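Local coordinates for protein ribonucleoside triphosphate reductase (Lactobacillus leichmannii, PDB 1L1L) that probably reduces ribonucleoside triphosphates to 2'-deoxyribonucleoside triphosphates by B12-dependent radical chemistry, as an allosterically regulated monomer that mimics a dimer, at residues R84-S97 with L421-W434. Residues are numbered along the deposited sequence; the frame is centred on the assembly and turned at random.
Sequences RLYKLIYGLGATPS and LFEVFPLIAEEQGW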
ATOM      1  N   ARG A  84     -11.370 -23.831  -6.473  1.00 32.14           N
ATOM      2  CA  ARG A  84     -12.100 -22.767  -7.162  1.00 32.88           C
ATOM      3  C   ARG A  84     -11.228 -21.505  -7.117  1.00 32.56           C
ATOM      4  O   ARG A  84     -11.078 -20.782  -8.104  1.00 31.14           O
ATOM      5  CB  ARG A  84     -13.420 -22.467  -6.449  1.00 34.95           C
ATOM      6  CG  ARG A  84     -14.574 -23.409  -6.742  1.00 37.67           C
ATOM      7  CD  ARG A  84     -15.800 -22.965  -5.941  1.00 40.04           C
ATOM      8  NE  ARG A  84     -15.689 -23.363  -4.540  1.00 43.52           N
ATOM      9  CZ  ARG A  84     -16.445 -22.881  -3.555  1.00 44.43           C
ATOM     10  NH1 ARG A  84     -17.376 -21.967  -3.809  1.00 45.98           N
ATOM     11  NH2 ARG A  84     -16.277 -23.329  -2.317  1.00 44.63           N
ATOM     12  N   LEU A  85     -10.661 -21.264  -5.945  1.00 32.73           N
ATOM     13  CA  LEU A  85      -9.811 -20.102  -5.731  1.00 34.29           C
ATOM     14  C   LEU A  85      -8.666 -20.157  -6.738  1.00 33.82           C
ATOM     15  O   LEU A  85      -8.416 -19.186  -7.445  1.00 34.83           O
ATOM     16  CB  LEU A  85      -9.292 -20.117  -4.296  1.00 35.20           C
ATOM     17  CG  LEU A  85      -8.859 -18.806  -3.634  1.00 36.05           C
ATOM     18  CD1 LEU A  85      -9.938 -17.747  -3.789  1.00 35.81           C
ATOM     19  CD2 LEU A  85      -8.570 -19.080  -2.163  1.00 36.07           C
ATOM     20  N   TYR A  86      -7.996 -21.305  -6.827  1.00 33.20           N
ATOM     21  CA  TYR A  86      -6.897 -21.449  -7.768  1.00 32.33           C
ATOM     22  C   TYR A  86      -7.336 -21.142  -9.195  1.00 32.56           C
ATOM     23  O   TYR A  86      -6.633 -20.441  -9.928  1.00 32.59           O
ATOM     24  CB  TYR A  86      -6.311 -22.863  -7.705  1.00 31.42           C
ATOM     25  CG  TYR A  86      -5.109 -23.055  -8.602  1.00 29.70           C
ATOM     26  CD1 TYR A  86      -5.243 -23.120  -9.990  1.00 29.55           C
ATOM     27  CD2 TYR A  86      -3.831 -23.128  -8.063  1.00 30.43           C
ATOM     28  CE1 TYR A  86      -4.124 -23.243 -10.818  1.00 30.00           C
ATOM     29  CE2 TYR A  86      -2.711 -23.254  -8.873  1.00 29.43           C
ATOM     30  CZ  TYR A  86      -2.863 -23.306 -10.242  1.00 29.94           C
ATOM     31  OH  TYR A  86      -1.743 -23.388 -11.033  1.00 31.85           O
ATOM     32  N   LYS A  87      -8.491 -21.668  -9.600  1.00 32.05           N
ATOM     33  CA  LYS A  87      -8.979 -21.436 -10.954  1.00 31.89           C
ATOM     34  C   LYS A  87      -9.280 -19.959 -11.217  1.00 31.20           C
ATOM     35  O   LYS A  87      -9.060 -19.457 -12.322  1.00 30.78           O
ATOM     36  CB  LYS A  87     -10.236 -22.278 -11.217  1.00 32.92           C
ATOM     37  CG  LYS A  87     -10.820 -22.091 -12.601  1.00 35.09           C
ATOM     38  CD  LYS A  87     -12.000 -23.043 -12.859  1.00 37.76           C
ATOM     39  CE  LYS A  87     -12.653 -22.755 -14.211  1.00 39.29           C
ATOM     40  NZ  LYS A  87     -13.811 -23.656 -14.523  1.00 40.74           N
ATOM     41  N   LEU A  88      -9.795 -19.279 -10.200  1.00 29.60           N
ATOM     42  CA  LEU A  88     -10.137 -17.865 -10.295  1.00 29.70           C
ATOM     43  C   LEU A  88      -8.906 -16.970 -10.451  1.00 28.80           C
ATOM     44  O   LEU A  88      -8.848 -16.125 -11.349  1.00 28.65           O
ATOM     45  CB  LEU A  88     -10.904 -17.434  -9.043  1.00 29.19           C
ATOM     46  CG  LEU A  88     -11.239 -15.947  -8.937  1.00 28.31           C
ATOM     47  CD1 LEU A  88     -12.135 -15.517 -10.087  1.00 28.37           C
ATOM     48  CD2 LEU A  88     -11.916 -15.687  -7.597  1.00 28.52           C
ATOM     49  N   ILE A  89      -7.936 -17.174  -9.569  1.00 28.35           N
ATOM     50  CA  ILE A  89      -6.704 -16.391  -9.569  1.00 29.74           C
ATOM     51  C   ILE A  89      -5.818 -16.723 -10.758  1.00 29.49           C
ATOM     52  O   ILE A  89      -5.278 -15.827 -11.397  1.00 29.21           O
ATOM     53  CB  ILE A  89      -5.916 -16.610  -8.262  1.00 28.38           C
ATOM     54  CG1 ILE A  89      -6.779 -16.173  -7.069  1.00 29.44           C
ATOM     55  CG2 ILE A  89      -4.608 -15.806  -8.289  1.00 30.42           C
ATOM     56  CD1 ILE A  89      -6.208 -16.561  -5.731  1.00 27.66           C
ATOM     57  N   TYR A  90      -5.670 -18.010 -11.061  1.00 29.38           N
ATOM     58  CA  TYR A  90      -4.843 -18.427 -12.197  1.00 29.68           C
ATOM     59  C   TYR A  90      -5.298 -17.727 -13.461  1.00 29.10           C
ATOM     60  O   TYR A  90      -4.477 -17.367 -14.311  1.00 29.39           O
ATOM     61  CB  TYR A  90      -4.945 -19.947 -12.415  1.00 30.58           C
ATOM     62  CG  TYR A  90      -4.092 -20.479 -13.550  1.00 31.25           C
ATOM     63  CD1 TYR A  90      -2.710 -20.616 -13.411  1.00 32.28           C
ATOM     64  CD2 TYR A  90      -4.665 -20.827 -14.776  1.00 31.93           C
ATOM     65  CE1 TYR A  90      -1.918 -21.088 -14.467  1.00 32.09           C
ATOM     66  CE2 TYR A  90      -3.884 -21.294 -15.837  1.00 31.96           C
ATOM     67  CZ  TYR A  90      -2.519 -21.419 -15.676  1.00 32.41           C
ATOM     68  OH  TYR A  90      -1.753 -21.856 -16.734  1.00 32.62           O
ATOM     69  N   GLY A  91      -6.613 -17.565 -13.591  1.00 28.46           N
ATOM     70  CA  GLY A  91      -7.187 -16.922 -14.755  1.00 28.71           C
ATOM     71  C   GLY A  91      -7.117 -15.407 -14.696  1.00 29.02           C
ATOM     72  O   GLY A  91      -7.462 -14.723 -15.662  1.00 29.40           O
ATOM     73  N   LEU A  92      -6.690 -14.886 -13.549  1.00 29.75           N
ATOM     74  CA  LEU A  92      -6.552 -13.443 -13.350  1.00 29.92           C
ATOM     75  C   LEU A  92      -7.867 -12.677 -13.300  1.00 30.29           C
ATOM     76  O   LEU A  92      -7.899 -11.466 -13.532  1.00 31.01           O
ATOM     77  CB  LEU A  92      -5.634 -12.852 -14.426  1.00 30.30           C
ATOM     78  CG  LEU A  92      -4.163 -13.250 -14.258  1.00 30.82           C
ATOM     79  CD1 LEU A  92      -3.345 -12.753 -15.445  1.00 31.93           C
ATOM     80  CD2 LEU A  92      -3.617 -12.667 -12.945  1.00 30.86           C
ATOM     81  N   GLY A  93      -8.955 -13.375 -12.985  1.00 29.53           N
ATOM     82  CA  GLY A  93     -10.243 -12.718 -12.886  1.00 29.05           C
ATOM     83  C   GLY A  93     -10.336 -11.987 -11.557  1.00 29.28           C
ATOM     84  O   GLY A  93     -11.197 -11.135 -11.354  1.00 30.14           O
ATOM     85  N   ALA A  94      -9.438 -12.347 -10.649  1.00 28.38           N
ATOM     86  CA  ALA A  94      -9.368 -11.750  -9.324  1.00 29.49           C
ATOM     87  C   ALA A  94      -8.014 -12.139  -8.756  1.00 29.01           C
ATOM     88  O   ALA A  94      -7.390 -13.080  -9.237  1.00 29.11           O
ATOM     89  CB  ALA A  94     -10.494 -12.276  -8.432  1.00 29.91           C
ATOM     90  N   THR A  95      -7.545 -11.414  -7.747  1.00 28.78           N
ATOM     91  CA  THR A  95      -6.247 -11.721  -7.162  1.00 28.61           C
ATOM     92  C   THR A  95      -6.055 -11.078  -5.795  1.00 28.26           C
ATOM     93  O   THR A  95      -6.705 -10.094  -5.473  1.00 27.70           O
ATOM     94  CB  THR A  95      -5.116 -11.228  -8.083  1.00 29.85           C
ATOM     95  OG1 THR A  95      -3.839 -11.583  -7.537  1.00 30.81           O
ATOM     96  CG2 THR A  95      -5.185  -9.726  -8.214  1.00 30.03           C
ATOM     97  N   PRO A  96      -5.183 -11.656  -4.955  1.00 28.57           N
ATOM     98  CA  PRO A  96      -4.976 -11.035  -3.648  1.00 29.73           C
ATOM     99  C   PRO A  96      -4.000  -9.881  -3.878  1.00 29.92           C
ATOM    100  O   PRO A  96      -3.660  -9.579  -5.028  1.00 29.03           O
ATOM    101  CB  PRO A  96      -4.370 -12.156  -2.819  1.00 29.43           C
ATOM    102  CG  PRO A  96      -3.617 -12.945  -3.827  1.00 30.16           C
ATOM    103  CD  PRO A  96      -4.551 -12.985  -5.011  1.00 29.00           C
ATOM    104  N   SER A  97      -3.545  -9.248  -2.805  1.00 30.40           N
ATOM    105  CA  SER A  97      -2.613  -8.131  -2.936  1.00 30.01           C
ATOM    106  C   SER A  97      -1.254  -8.580  -3.465  1.00 30.56           C
ATOM    107  O   SER A  97      -0.892  -9.756  -3.376  1.00 28.92           O
ATOM    108  CB  SER A  97      -2.421  -7.451  -1.578  1.00 30.50           C
ATOM    109  OG  SER A  97      -1.713  -8.295  -0.688  1.00 30.19           O
ATOM    110  N   LEU A 421      -6.761  -6.479   1.918  1.00 31.57           N
ATOM    111  CA  LEU A 421      -7.390  -6.363   0.610  1.00 31.28           C
ATOM    112  C   LEU A 421      -7.350  -7.551  -0.339  1.00 30.76           C
ATOM    113  O   LEU A 421      -6.483  -8.419  -0.264  1.00 30.75           O
ATOM    114  CB  LEU A 421      -6.783  -5.159  -0.116  1.00 33.16           C
ATOM    115  CG  LEU A 421      -6.483  -3.938   0.778  1.00 33.19           C
ATOM    116  CD1 LEU A 421      -5.582  -2.954   0.036  1.00 35.37           C
ATOM    117  CD2 LEU A 421      -7.775  -3.268   1.199  1.00 34.41           C
ATOM    118  N   PHE A 422      -8.310  -7.544  -1.249  1.00 30.03           N
ATOM    119  CA  PHE A 422      -8.418  -8.554  -2.287  1.00 29.68           C
ATOM    120  C   PHE A 422      -9.000  -7.808  -3.467  1.00 29.62           C
ATOM    121  O   PHE A 422      -9.969  -7.075  -3.315  1.00 29.94           O
ATOM    122  CB  PHE A 422      -9.362  -9.670  -1.870  1.00 30.48           C
ATOM    123  CG  PHE A 422      -9.252 -10.883  -2.735  1.00 28.70           C
ATOM    124  CD1 PHE A 422      -8.313 -11.862  -2.455  1.00 28.40           C
ATOM    125  CD2 PHE A 422     -10.059 -11.021  -3.858  1.00 29.88           C
ATOM    126  CE1 PHE A 422      -8.173 -12.979  -3.289  1.00 27.74           C
ATOM    127  CE2 PHE A 422      -9.926 -12.135  -4.703  1.00 27.88           C
ATOM    128  CZ  PHE A 422      -8.979 -13.107  -4.409  1.00 26.93           C
ATOM    129  N   GLU A 423      -8.412  -7.984  -4.644  1.00 30.15           N
ATOM    130  CA  GLU A 423      -8.893  -7.274  -5.816  1.00 30.96           C
ATOM    131  C   GLU A 423      -9.592  -8.142  -6.864  1.00 30.54           C
ATOM    132  O   GLU A 423      -9.115  -9.218  -7.235  1.00 30.58           O
ATOM    133  CB  GLU A 423      -7.739  -6.513  -6.465  1.00 33.58           C
ATOM    134  CG  GLU A 423      -8.190  -5.416  -7.402  1.00 39.16           C
ATOM    135  CD  GLU A 423      -7.277  -4.198  -7.345  1.00 42.17           C
ATOM    136  OE1 GLU A 423      -6.057  -4.365  -7.557  1.00 44.33           O
ATOM    137  OE2 GLU A 423      -7.778  -3.079  -7.093  1.00 44.31           O
ATOM    138  N   VAL A 424     -10.730  -7.644  -7.323  1.00 29.65           N
ATOM    139  CA  VAL A 424     -11.531  -8.315  -8.326  1.00 29.94           C
ATOM    140  C   VAL A 424     -11.655  -7.438  -9.570  1.00 29.21           C
ATOM    141  O   VAL A 424     -11.797  -6.212  -9.487  1.00 29.87           O
ATOM    142  CB  VAL A 424     -12.931  -8.644  -7.767  1.00 30.19           C
ATOM    143  CG1 VAL A 424     -13.803  -9.288  -8.856  1.00 30.11           C
ATOM    144  CG2 VAL A 424     -12.787  -9.590  -6.579  1.00 29.90           C
ATOM    145  N   PHE A 425     -11.553  -8.075 -10.732  1.00 29.55           N
ATOM    146  CA  PHE A 425     -11.667  -7.390 -12.008  1.00 29.65           C
ATOM    147  C   PHE A 425     -12.952  -7.929 -12.649  1.00 30.80           C
ATOM    148  O   PHE A 425     -12.926  -8.940 -13.363  1.00 29.87           O
ATOM    149  CB  PHE A 425     -10.468  -7.718 -12.903  1.00 30.97           C
ATOM    150  CG  PHE A 425      -9.128  -7.424 -12.276  1.00 31.08           C
ATOM    151  CD1 PHE A 425      -8.789  -6.132 -11.888  1.00 32.16           C
ATOM    152  CD2 PHE A 425      -8.195  -8.440 -12.098  1.00 31.09           C
ATOM    153  CE1 PHE A 425      -7.524  -5.860 -11.329  1.00 32.01           C
ATOM    154  CE2 PHE A 425      -6.940  -8.184 -11.543  1.00 32.16           C
ATOM    155  CZ  PHE A 425      -6.604  -6.885 -11.157  1.00 31.62           C
ATOM    156  N   PRO A 426     -14.089  -7.273 -12.383  1.00 32.06           N
ATOM    157  CA  PRO A 426     -15.410  -7.651 -12.903  1.00 32.70           C
ATOM    158  C   PRO A 426     -15.456  -8.078 -14.372  1.00 32.88           C
ATOM    159  O   PRO A 426     -15.932  -9.171 -14.685  1.00 32.43           O
ATOM    160  CB  PRO A 426     -16.254  -6.410 -12.627  1.00 33.44           C
ATOM    161  CG  PRO A 426     -15.699  -5.937 -11.318  1.00 34.02           C
ATOM    162  CD  PRO A 426     -14.192  -6.094 -11.498  1.00 32.73           C
ATOM    163  N   LEU A 427     -14.979  -7.221 -15.271  1.00 33.36           N
ATOM    164  CA  LEU A 427     -14.995  -7.548 -16.693  1.00 34.13           C
ATOM    165  C   LEU A 427     -14.265  -8.852 -16.999  1.00 35.46           C
ATOM    166  O   LEU A 427     -14.798  -9.727 -17.694  1.00 35.37           O
ATOM    167  CB  LEU A 427     -14.382  -6.411 -17.513  1.00 33.94           C
ATOM    168  CG  LEU A 427     -14.512  -6.534 -19.034  1.00 34.22           C
ATOM    169  CD1 LEU A 427     -15.978  -6.727 -19.417  1.00 34.34           C
ATOM    170  CD2 LEU A 427     -13.951  -5.281 -19.697  1.00 34.45           C
ATOM    171  N   ILE A 428     -13.054  -8.992 -16.469  1.00 35.17           N
ATOM    172  CA  ILE A 428     -12.261 -10.188 -16.705  1.00 35.33           C
ATOM    173  C   ILE A 428     -12.850 -11.449 -16.069  1.00 35.87           C
ATOM    174  O   ILE A 428     -12.851 -12.523 -16.679  1.00 36.12           O
ATOM    175  CB  ILE A 428     -10.815  -9.982 -16.216  1.00 34.56           C
ATOM    176  CG1 ILE A 428     -10.188  -8.801 -16.971  1.00 34.09           C
ATOM    177  CG2 ILE A 428     -10.004 -11.247 -16.436  1.00 33.34           C
ATOM    178  CD1 ILE A 428      -8.809  -8.435 -16.497  1.00 34.49           C
ATOM    179  N   ALA A 429     -13.355 -11.334 -14.848  1.00 36.03           N
ATOM    180  CA  ALA A 429     -13.942 -12.495 -14.188  1.00 36.91           C
ATOM    181  C   ALA A 429     -15.105 -13.025 -15.034  1.00 37.01           C
ATOM    182  O   ALA A 429     -15.232 -14.226 -15.243  1.00 36.86           O
ATOM    183  CB  ALA A 429     -14.430 -12.118 -12.798  1.00 36.75           C
ATOM    184  N   GLU A 430     -15.937 -12.112 -15.525  1.00 37.92           N
ATOM    185  CA  GLU A 430     -17.089 -12.462 -16.352  1.00 39.41           C
ATOM    186  C   GLU A 430     -16.665 -13.124 -17.661  1.00 40.38           C
ATOM    187  O   GLU A 430     -17.260 -14.119 -18.078  1.00 40.80           O
ATOM    188  CB  GLU A 430     -17.916 -11.209 -16.659  1.00 39.25           C
ATOM    189  CG  GLU A 430     -18.638 -10.632 -15.453  1.00 38.93           C
ATOM    190  CD  GLU A 430     -19.480  -9.424 -15.803  1.00 39.67           C
ATOM    191  OE1 GLU A 430     -20.459  -9.161 -15.074  1.00 40.16           O
ATOM    192  OE2 GLU A 430     -19.164  -8.729 -16.795  1.00 40.33           O
ATOM    193  N   GLU A 431     -15.643 -12.565 -18.303  1.00 39.88           N
ATOM    194  CA  GLU A 431     -15.129 -13.104 -19.559  1.00 40.28           C
ATOM    195  C   GLU A 431     -14.491 -14.482 -19.341  1.00 39.73           C
ATOM    196  O   GLU A 431     -14.378 -15.276 -20.279  1.00 40.03           O
ATOM    197  CB  GLU A 431     -14.118 -12.125 -20.174  1.00 40.79           C
ATOM    198  CG  GLU A 431     -14.726 -10.760 -20.511  1.00 43.57           C
ATOM    199  CD  GLU A 431     -13.697  -9.734 -20.963  1.00 44.21           C
ATOM    200  OE1 GLU A 431     -12.688  -9.544 -20.247  1.00 45.58           O
ATOM    201  OE2 GLU A 431     -13.903  -9.110 -22.030  1.00 45.21           O
ATOM    202  N   GLN A 432     -14.082 -14.766 -18.104  1.00 38.38           N
ATOM    203  CA  GLN A 432     -13.486 -16.060 -17.764  1.00 37.37           C
ATOM    204  C   GLN A 432     -14.566 -17.055 -17.336  1.00 37.35           C
ATOM    205  O   GLN A 432     -14.265 -18.104 -16.765  1.00 37.04           O
ATOM    206  CB  GLN A 432     -12.456 -15.915 -16.643  1.00 37.14           C
ATOM    207  CG  GLN A 432     -11.148 -15.277 -17.094  1.00 36.40           C
ATOM    208  CD  GLN A 432     -10.310 -16.220 -17.926  1.00 36.07           C
ATOM    209  OE1 GLN A 432     -10.807 -16.836 -18.865  1.00 36.06           O
ATOM    210  NE2 GLN A 432      -9.032 -16.338 -17.588  1.00 34.11           N
ATOM    211  N   GLY A 433     -15.820 -16.696 -17.594  1.00 36.60           N
ATOM    212  CA  GLY A 433     -16.935 -17.573 -17.274  1.00 36.09           C
ATOM    213  C   GLY A 433     -17.365 -17.667 -15.824  1.00 35.80           C
ATOM    214  O   GLY A 433     -18.010 -18.642 -15.422  1.00 34.83           O
ATOM    215  N   TRP A 434     -17.029 -16.661 -15.024  1.00 34.81           N
ATOM    216  CA  TRP A 434     -17.418 -16.693 -13.620  1.00 34.35           C
ATOM    217  C   TRP A 434     -18.699 -15.914 -13.340  1.00 35.05           C
ATOM    218  O   TRP A 434     -19.070 -15.001 -14.082  1.00 35.51           O
ATOM    219  CB  TRP A 434     -16.303 -16.122 -12.733  1.00 32.16           C
ATOM    220  CG  TRP A 434     -15.104 -17.010 -12.559  1.00 30.10           C
ATOM    221  CD1 TRP A 434     -14.006 -17.090 -13.374  1.00 29.01           C
ATOM    222  CD2 TRP A 434     -14.873 -17.931 -11.489  1.00 29.22           C
ATOM    223  NE1 TRP A 434     -13.106 -17.996 -12.871  1.00 28.17           N
ATOM    224  CE2 TRP A 434     -13.616 -18.528 -11.713  1.00 28.46           C
ATOM    225  CE3 TRP A 434     -15.612 -18.310 -10.357  1.00 29.35           C
ATOM    226  CZ2 TRP A 434     -13.077 -19.484 -10.847  1.00 28.49           C
ATOM    227  CZ3 TRP A 434     -15.075 -19.259  -9.496  1.00 28.33           C
ATOM    228  CH2 TRP A 434     -13.818 -19.835  -9.748  1.00 29.11           C
TER
HETATM  229  O   HOH W   1     -11.012 -18.348 -14.154  1.00 36.49           O
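Thr-95 and Glu-423 form an antiparallel hydrogen-bonded pair between strands 94-96 and 421-424, whose N-to-C directions make an angle of 162° and whose axes approach to 4.8 Å. Thr-95 N reaches Glu-423 O at 2.7 Å, and Glu-423 N returns a bond to Thr-95 O. Beyond the strand, Phe-425 N donates to Gly-93 O, carrying the pairing up to the N-cap of helix 426-431. On the Phe-422 side of the sheet, that ring, its CG swung anti to the backbone N (chi1 -166°), folds across the neighbouring strand: Thr-95 O lies 3.6 Å above the plane, over the ring centre, while Ala-94 CB and Pro-96 CB touch it obliquely, at CE2 and CE1. Strand 94-96 is an edge strand, within this chain, of a four-stranded mixed sheet in which 421-424 runs parallel to 471-474. Both helices of the contact end in Schellman motifs, at Leu-92 and Gly-433, and residues around the two ends meet. Gln-432 NE2 donates to Gly-91 O at 3.0 Å, in the carbonyl plane on a lone pair, and also bonds Lys-20 O. Trp-434 lies against helix 72-90: Leu-88 CD1 sits 3.8 Å from the centroid of its five-membered ring, a CH-pi contact, and Arg-84 O meets the edge at CH2.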